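PDB 1YC9: multidrug resistance protein from Vibrio cholerae, which acts as an outer membrane efflux channel of the OMF family and may contribute to resistance against puromycin, acriflavine and tetraphenylarsonium chloride. Local coordinates for residues E335-Y338 / Q339-V342. The protein carries 1 engineered substitution. Residues are numbered along the deposited sequence; the frame is centred on the assembly and turned at random.
Sequences EARY and QEAV
Arg337 and Glu340 both send CG opposite the backbone N (chi1 169° and 179°), and a bend at chi2 in the arginine turns its chain forward along the helix until the two charged groups meet. They form an i to i+3 salt bridge, with Arg337 NH1 2.8 Å from Glu340 OE1. The guanidinium does not lie flat against the carboxylate: the planes are 74° apart, and NH1 reaches OE1 from above the carboxylate plane. Ala341 CB sits over one face of the guanidinium, 3.7 Å from Arg337 CZ, and Gln344 OE1 accepts a second hydrogen bond from NH1.

On the neighbouring face of the helix, an i to i+4 pair brings Val342 CG2 over a face of the Tyr338 ring, 3.8 Å from its centroid, in a CH-pi contact displaced toward the CZ side. On the flank facing the second subunit, Gln339 has an extended chain, with CG beside the backbone N, that carries NE2 back to the preceding turn, where it makes a weak 3.3 Å bond to Glu335 O. That oxygen already takes the regular helical bond from Gln339 N at 3.0 Å, so one residue supplies both donors. The carboxylate of Glu335 points elsewhere, to a salt bridge with Lys57 of the second subunit.

All this belongs to the long helix 326-391 of the periplasmic alpha-barrel. Arg337, Tyr338 and Ala341 pack against helix 260-281 of the same chain, whereas Ala336, Gln339 and Glu340 pack on Ala54 of the second subunit. Shared between Glu340 and Gln344, NH1 is tied to its own helix, and the arginine's charge is probably largely balanced there by the glutamate.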
loop_
_atom_site.group_PDB
_atom_site.type_symbol
_atom_site.label_atom_id
_atom_site.label_comp_id
_atom_site.label_asym_id
_atom_site.label_seq_id
_atom_site.Cartn_x
_atom_site.Cartn_y
_atom_site.Cartn_z
ATOM N N GLU A 335 3.844 -24.100 -9.731
ATOM C CA GLU A 335 4.733 -24.479 -8.622
ATOM C C GLU A 335 5.199 -23.251 -7.892
ATOM O O GLU A 335 5.232 -23.247 -6.695
ATOM C CB GLU A 335 5.970 -25.283 -9.076
ATOM C CG GLU A 335 5.652 -26.642 -9.641
ATOM C CD GLU A 335 6.838 -27.301 -10.330
ATOM O OE1 GLU A 335 6.690 -28.477 -10.783
ATOM O OE2 GLU A 335 7.918 -26.629 -10.441
ATOM N N ALA A 336 5.567 -22.207 -8.628
ATOM C CA ALA A 336 6.002 -20.952 -8.071
ATOM C C ALA A 336 4.912 -20.310 -7.193
ATOM O O ALA A 336 5.198 -19.789 -6.127
ATOM C CB ALA A 336 6.372 -20.033 -9.134
ATOM N N ARG A 337 3.687 -20.346 -7.662
ATOM C CA ARG A 337 2.593 -19.794 -6.876
ATOM C C ARG A 337 2.442 -20.599 -5.577
ATOM O O ARG A 337 2.229 -19.985 -4.520
ATOM C CB ARG A 337 1.283 -19.762 -7.676
ATOM C CG ARG A 337 0.068 -19.442 -6.843
ATOM C CD ARG A 337 0.109 -18.087 -6.104
ATOM N NE ARG A 337 -0.953 -18.009 -5.094
ATOM C CZ ARG A 337 -0.852 -17.442 -3.869
ATOM N NH1 ARG A 337 0.237 -16.771 -3.477
ATOM N NH2 ARG A 337 -1.934 -17.445 -3.062
ATOM N N TYR A 338 2.561 -21.924 -5.638
ATOM C CA TYR A 338 2.514 -22.746 -4.413
ATOM C C TYR A 338 3.594 -22.377 -3.431
ATOM O O TYR A 338 3.363 -22.220 -2.236
ATOM C CB TYR A 338 2.589 -24.218 -4.730
ATOM C CG TYR A 338 2.653 -25.071 -3.520
ATOM C CD1 TYR A 338 3.781 -25.788 -3.226
ATOM C CD2 TYR A 338 1.566 -25.145 -2.637
ATOM C CE1 TYR A 338 3.865 -26.562 -2.113
ATOM C CE2 TYR A 338 1.653 -25.909 -1.501
ATOM C CZ TYR A 338 2.791 -26.627 -1.244
ATOM O OH TYR A 338 2.887 -27.409 -0.113
ATOM N N GLN A 339 4.811 -22.241 -3.946
ATOM C CA GLN A 339 5.944 -21.880 -3.123
ATOM C C GLN A 339 5.755 -20.511 -2.480
ATOM O O GLN A 339 6.077 -20.341 -1.295
ATOM C CB GLN A 339 7.228 -21.964 -3.980
ATOM C CG GLN A 339 7.587 -23.383 -4.316
ATOM C CD GLN A 339 8.791 -23.505 -5.272
ATOM O OE1 GLN A 339 9.936 -23.632 -4.829
ATOM N NE2 GLN A 339 8.524 -23.545 -6.539
ATOM N N GLU A 340 5.247 -19.546 -3.241
ATOM C CA GLU A 340 4.932 -18.251 -2.758
ATOM C C GLU A 340 3.893 -18.339 -1.632
ATOM O O GLU A 340 4.046 -17.702 -0.586
ATOM C CB GLU A 340 4.368 -17.409 -3.853
ATOM C CG GLU A 340 3.999 -16.025 -3.403
ATOM C CD GLU A 340 3.330 -15.239 -4.473
ATOM O OE1 GLU A 340 2.335 -15.748 -5.073
ATOM O OE2 GLU A 340 3.786 -14.119 -4.704
ATOM N N ALA A 341 2.842 -19.100 -1.886
ATOM C CA ALA A 341 1.751 -19.219 -0.897
ATOM C C ALA A 341 2.225 -19.864 0.412
ATOM O O ALA A 341 1.788 -19.454 1.519
ATOM C CB ALA A 341 0.585 -19.961 -1.505
ATOM N N VAL A 342 3.132 -20.829 0.327
ATOM C CA VAL A 342 3.698 -21.488 1.509
ATOM C C VAL A 342 4.560 -20.467 2.265
ATOM O O VAL A 342 4.539 -20.400 3.499
ATOM C CB VAL A 342 4.512 -22.736 1.132
ATOM C CG1 VAL A 342 5.394 -23.229 2.254
ATOM C CG2 VAL A 342 3.624 -23.824 0.654
#